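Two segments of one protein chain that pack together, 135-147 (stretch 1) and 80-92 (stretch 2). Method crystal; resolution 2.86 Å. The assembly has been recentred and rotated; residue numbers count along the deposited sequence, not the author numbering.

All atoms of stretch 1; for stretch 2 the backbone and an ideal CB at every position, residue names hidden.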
# COMPACT_ATOMS: atom_id res chain seq x y z
N ILE B 135 -68.71 2.63 -5.06
CA ILE B 135 -70.12 3.03 -5.17
C ILE B 135 -70.44 3.72 -6.51
O ILE B 135 -71.57 3.69 -6.99
CB ILE B 135 -70.61 3.87 -3.93
CG1 ILE B 135 -70.07 5.31 -3.97
CG2 ILE B 135 -70.28 3.13 -2.61
CD1 ILE B 135 -70.84 6.26 -3.07
N ALA B 136 -69.41 4.32 -7.10
CA ALA B 136 -69.47 4.79 -8.46
C ALA B 136 -68.04 4.86 -8.98
O ALA B 136 -67.09 4.60 -8.23
CB ALA B 136 -70.15 6.15 -8.53
N ALA B 137 -67.88 5.20 -10.25
CA ALA B 137 -66.55 5.42 -10.79
C ALA B 137 -66.64 6.50 -11.83
O ALA B 137 -67.66 6.62 -12.52
CB ALA B 137 -65.98 4.16 -11.38
N SER B 138 -65.59 7.29 -11.93
CA SER B 138 -65.49 8.28 -12.98
C SER B 138 -64.78 7.63 -14.16
O SER B 138 -63.66 7.11 -14.01
CB SER B 138 -64.73 9.49 -12.49
OG SER B 138 -64.75 10.49 -13.47
N TRP B 139 -65.42 7.67 -15.32
CA TRP B 139 -64.93 6.97 -16.49
C TRP B 139 -64.87 7.90 -17.69
O TRP B 139 -65.84 8.57 -18.00
CB TRP B 139 -65.84 5.78 -16.79
CG TRP B 139 -65.62 5.15 -18.13
CD1 TRP B 139 -66.49 5.14 -19.17
CD2 TRP B 139 -64.46 4.42 -18.56
NE1 TRP B 139 -65.95 4.45 -20.24
CE2 TRP B 139 -64.71 4.01 -19.89
CE3 TRP B 139 -63.25 4.09 -17.96
CZ2 TRP B 139 -63.77 3.27 -20.63
CZ3 TRP B 139 -62.31 3.35 -18.70
CH2 TRP B 139 -62.58 2.95 -20.02
N ASN B 140 -63.73 7.94 -18.37
CA ASN B 140 -63.65 8.57 -19.68
C ASN B 140 -62.92 7.66 -20.66
O ASN B 140 -61.75 7.32 -20.45
CB ASN B 140 -62.97 9.95 -19.63
CG ASN B 140 -62.96 10.65 -20.98
OD1 ASN B 140 -63.76 11.53 -21.25
ND2 ASN B 140 -62.05 10.25 -21.84
N PRO B 141 -63.60 7.27 -21.75
CA PRO B 141 -63.01 6.31 -22.68
C PRO B 141 -61.94 6.88 -23.62
O PRO B 141 -61.25 6.11 -24.29
CB PRO B 141 -64.22 5.78 -23.46
CG PRO B 141 -65.22 6.89 -23.42
CD PRO B 141 -64.94 7.72 -22.18
N THR B 142 -61.78 8.20 -23.68
CA THR B 142 -60.75 8.79 -24.56
C THR B 142 -59.42 9.13 -23.87
O THR B 142 -58.53 9.67 -24.51
CB THR B 142 -61.27 10.00 -25.33
OG1 THR B 142 -61.85 10.94 -24.43
CG2 THR B 142 -62.30 9.59 -26.35
N ASP B 143 -59.29 8.83 -22.58
CA ASP B 143 -57.99 8.85 -21.91
C ASP B 143 -57.25 7.56 -22.29
O ASP B 143 -57.86 6.56 -22.67
CB ASP B 143 -58.13 8.94 -20.39
CG ASP B 143 -58.81 10.23 -19.93
OD1 ASP B 143 -59.49 10.19 -18.88
OD2 ASP B 143 -58.67 11.29 -20.58
N GLY B 144 -55.93 7.57 -22.18
CA GLY B 144 -55.15 6.42 -22.60
C GLY B 144 -53.78 6.35 -21.98
O GLY B 144 -53.48 7.03 -21.00
N LYS B 145 -52.94 5.50 -22.56
CA LYS B 145 -51.60 5.27 -22.08
C LYS B 145 -50.67 5.09 -23.27
O LYS B 145 -51.11 4.69 -24.34
CB LYS B 145 -51.56 4.06 -21.15
CG LYS B 145 -52.45 2.95 -21.58
CD LYS B 145 -52.27 1.74 -20.70
CE LYS B 145 -52.66 0.51 -21.47
NZ LYS B 145 -52.98 -0.59 -20.56
N ALA B 146 -49.39 5.44 -23.09
CA ALA B 146 -48.37 5.36 -24.13
C ALA B 146 -47.04 5.18 -23.42
O ALA B 146 -46.94 5.51 -22.25
CB ALA B 146 -48.35 6.64 -24.96
N ASP B 147 -46.02 4.66 -24.12
CA ASP B 147 -44.69 4.51 -23.53
C ASP B 147 -43.88 5.80 -23.67
O ASP B 147 -43.54 6.21 -24.79
CB ASP B 147 -43.93 3.33 -24.13
CG ASP B 147 -42.55 3.13 -23.50
OD1 ASP B 147 -41.55 3.58 -24.11
OD2 ASP B 147 -42.47 2.54 -22.39
N UNK B 80 -46.12 5.38 -33.19
CA UNK B 80 -45.53 5.11 -31.89
C UNK B 80 -46.48 4.58 -30.84
O UNK B 80 -46.04 4.24 -29.76
CB UNK B 80 -44.88 6.39 -31.36
N UNK B 81 -47.77 4.49 -31.13
CA UNK B 81 -48.64 3.67 -30.27
C UNK B 81 -49.13 4.34 -28.99
O UNK B 81 -48.39 4.55 -28.02
CB UNK B 81 -47.89 2.39 -29.89
N UNK B 82 -50.42 4.66 -29.01
CA UNK B 82 -51.12 5.33 -27.93
C UNK B 82 -52.52 4.73 -27.86
O UNK B 82 -53.40 5.10 -28.63
CB UNK B 82 -51.16 6.84 -28.14
N UNK B 83 -52.69 3.79 -26.93
CA UNK B 83 -53.96 3.07 -26.80
C UNK B 83 -54.93 3.88 -25.94
O UNK B 83 -54.62 4.23 -24.81
CB UNK B 83 -53.74 1.68 -26.19
N UNK B 84 -56.11 4.18 -26.48
CA UNK B 84 -57.14 4.88 -25.73
C UNK B 84 -57.97 3.90 -24.92
O UNK B 84 -59.08 3.56 -25.29
CB UNK B 84 -58.04 5.69 -26.67
N UNK B 85 -57.41 3.42 -23.81
CA UNK B 85 -58.08 2.42 -22.99
C UNK B 85 -58.87 3.03 -21.83
O UNK B 85 -59.49 2.30 -21.06
CB UNK B 85 -57.05 1.43 -22.44
N UNK B 86 -58.84 4.36 -21.72
CA UNK B 86 -59.58 5.06 -20.66
C UNK B 86 -58.82 5.25 -19.36
O UNK B 86 -57.72 4.72 -19.18
CB UNK B 86 -60.87 4.30 -20.36
N UNK B 87 -59.41 6.04 -18.47
CA UNK B 87 -58.97 6.24 -17.09
C UNK B 87 -60.18 6.00 -16.23
O UNK B 87 -61.27 6.45 -16.56
CB UNK B 87 -58.38 7.63 -16.86
N UNK B 88 -59.98 5.33 -15.11
CA UNK B 88 -61.08 4.91 -14.26
C UNK B 88 -60.82 5.34 -12.82
O UNK B 88 -59.98 4.77 -12.13
CB UNK B 88 -61.28 3.40 -14.34
N UNK B 89 -61.53 6.37 -12.36
CA UNK B 89 -61.41 6.83 -10.99
C UNK B 89 -62.42 6.10 -10.12
O UNK B 89 -63.62 6.33 -10.27
CB UNK B 89 -61.61 8.34 -10.90
N UNK B 90 -61.97 5.23 -9.22
CA UNK B 90 -62.91 4.53 -8.33
C UNK B 90 -63.37 5.42 -7.17
O UNK B 90 -62.54 6.03 -6.50
CB UNK B 90 -62.26 3.26 -7.78
N UNK B 91 -64.67 5.46 -6.93
CA UNK B 91 -65.25 6.26 -5.85
C UNK B 91 -65.91 5.36 -4.79
O UNK B 91 -66.48 4.32 -5.11
CB UNK B 91 -66.27 7.25 -6.42
N UNK B 92 -65.83 5.79 -3.53
CA UNK B 92 -66.30 4.96 -2.40
C UNK B 92 -67.29 5.60 -1.46
O UNK B 92 -67.89 4.90 -0.65
CB UNK B 92 -65.09 4.51 -1.57

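The two stretches run antiparallel and pair in two ladders, with a turn from N140 to D143 between them.

Positions 80 and 81 lie at the margin. Neither ideal CB has any atom of stretch 1 within 5.5 Å, so stretch 1 sets little limit there. The residues are F80 and S81.

Position 82 sends its CB to the same side of the sheet as A146, 4.3 Å from A146 CB. Alanine leaves room and G144 has no side chain, so a large apolar group could spread here. The residue is F82. Its ring reaches along stretch 1, with CE1 3.8 Å from G144 CA, and K145 O lies at the ring edge.

Position 83 pairs with K145 through the backbone. Its N bonds weakly to K145 O (3.2 Å), and its O accepts a firmer bond from K145 N (3.1 Å). The CB points to the K145 side, where many polar or flexible chains would suit. It is K83, and its end leads away from stretch 1.

At position 84 the CB points sideways, 4.0 Å from P141 O and 4.1 Å from D143 O. Carbonyls dominate, so a polar chain with a donor would fit well. The residue is Q84, whose end comes nearer stretch 1 than its sideways CB suggests. A water donates to both Q84 O (2.8 Å) and P141 O (2.6 Å).

Position 85 also points sideways, with K145 CE 4.6 Å from the ideal CB. A small or medium side chain would suit. It is T85. Its carbonyl T85 O meets the edge of the W139 ring, 3.3 Å from CH2.

Position 86 has phi/psi of 88/172. A CB would jam against the preceding carbonyl and sit 2.2 Å from W139 CH2. Only glycine fits, and it is G86. Its N donates to D143 O at 2.6 Å.

Position 87 has its CB 3.4 Å from D143 OD1. Its backbone N and O form weak bonds with N140 O (3.3 Å) and N140 N (3.4 Å). Polar or aromatic groups are plausible. Y87 places its ring beside the turn, with G144 O at the ring edge.

The ideal CB of position 88 lies on the W139 side, 4.2 Å from W139 CE3. Apolar chains suit it. L88 brings CD1 to 3.4 Å from W139 CE3.

Position 89 lies beside S138, CB to CB. The small serine permits a range of sizes. F89 puts S138 O at its ring edge. The backbones exchange two bonds: F89 N to S138 O (2.8 Å) and S138 N to F89 O (2.7 Å).

The ideal CB of position 90 is on the A137 side, 5.3 Å from A137 CB, leaving room for most apolar chains. L90 touches lightly, with CD2 4.5 Å from A137 CB.

Position 91 pairs beside A136, side chains on the same face; the small alanine leaves room for an apolar branch. L91 sets CD2 4.1 Å from A136 CB. L91 N donates to A136 O (2.9 Å).

Position 92 points away, so almost anything would suit. It is Y92.

Stretch 2, residues 80-92: FSFKQTGYLFLLY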
# COMPACT_ATOMS: atom_id res chain seq x y z
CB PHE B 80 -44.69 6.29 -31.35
CG PHE B 80 -45.49 7.49 -30.94
CD1 PHE B 80 -46.38 7.43 -29.87
CD2 PHE B 80 -45.32 8.69 -31.61
CE1 PHE B 80 -47.12 8.55 -29.49
CE2 PHE B 80 -46.04 9.82 -31.24
CZ PHE B 80 -46.95 9.74 -30.17
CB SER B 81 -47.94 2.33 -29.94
OG SER B 81 -48.53 1.71 -28.84
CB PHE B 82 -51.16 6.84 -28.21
CG PHE B 82 -52.32 7.57 -27.58
CD1 PHE B 82 -52.56 7.48 -26.20
CD2 PHE B 82 -53.16 8.36 -28.36
CE1 PHE B 82 -53.64 8.16 -25.61
CE2 PHE B 82 -54.25 9.05 -27.79
CZ PHE B 82 -54.48 8.95 -26.41
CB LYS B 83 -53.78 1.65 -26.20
CG LYS B 83 -52.66 0.72 -26.77
CD LYS B 83 -52.43 0.78 -28.30
CE LYS B 83 -53.48 0.02 -29.12
NZ LYS B 83 -53.37 -1.47 -29.02
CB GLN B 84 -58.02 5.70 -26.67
CG GLN B 84 -57.40 7.03 -27.10
CD GLN B 84 -58.32 7.86 -27.96
OE1 GLN B 84 -58.63 9.01 -27.64
NE2 GLN B 84 -58.77 7.28 -29.07
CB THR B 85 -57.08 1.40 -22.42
OG1 THR B 85 -56.17 2.06 -21.53
CG2 THR B 85 -56.32 0.70 -23.53
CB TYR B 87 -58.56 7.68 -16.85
CG TYR B 87 -57.11 7.99 -16.55
CD1 TYR B 87 -56.75 8.50 -15.31
CD2 TYR B 87 -56.12 7.84 -17.52
CE1 TYR B 87 -55.44 8.84 -15.03
CE2 TYR B 87 -54.79 8.18 -17.25
CZ TYR B 87 -54.46 8.68 -16.00
OH TYR B 87 -53.16 9.03 -15.71
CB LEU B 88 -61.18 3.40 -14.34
CG LEU B 88 -62.44 2.72 -13.85
CD1 LEU B 88 -63.61 3.07 -14.78
CD2 LEU B 88 -62.19 1.23 -13.83
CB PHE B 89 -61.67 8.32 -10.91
CG PHE B 89 -60.55 9.18 -11.44
CD1 PHE B 89 -59.59 9.71 -10.57
CD2 PHE B 89 -60.47 9.49 -12.80
CE1 PHE B 89 -58.57 10.53 -11.06
CE2 PHE B 89 -59.44 10.31 -13.28
CZ PHE B 89 -58.50 10.82 -12.42
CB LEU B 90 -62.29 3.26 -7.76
CG LEU B 90 -61.70 2.23 -8.72
CD1 LEU B 90 -60.93 1.19 -7.92
CD2 LEU B 90 -62.79 1.62 -9.58
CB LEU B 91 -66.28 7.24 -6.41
CG LEU B 91 -65.91 8.49 -7.22
CD1 LEU B 91 -64.47 8.56 -7.72
CD2 LEU B 91 -66.88 8.60 -8.38
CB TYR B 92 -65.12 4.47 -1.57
CG TYR B 92 -64.04 3.81 -2.38
CD1 TYR B 92 -63.99 2.43 -2.51
CD2 TYR B 92 -63.07 4.58 -3.03
CE1 TYR B 92 -62.99 1.82 -3.25
CE2 TYR B 92 -62.08 3.98 -3.77
CZ TYR B 92 -62.04 2.60 -3.88
OH TYR B 92 -61.06 2.00 -4.61
O HOH W 1 -61.58 3.60 -23.93
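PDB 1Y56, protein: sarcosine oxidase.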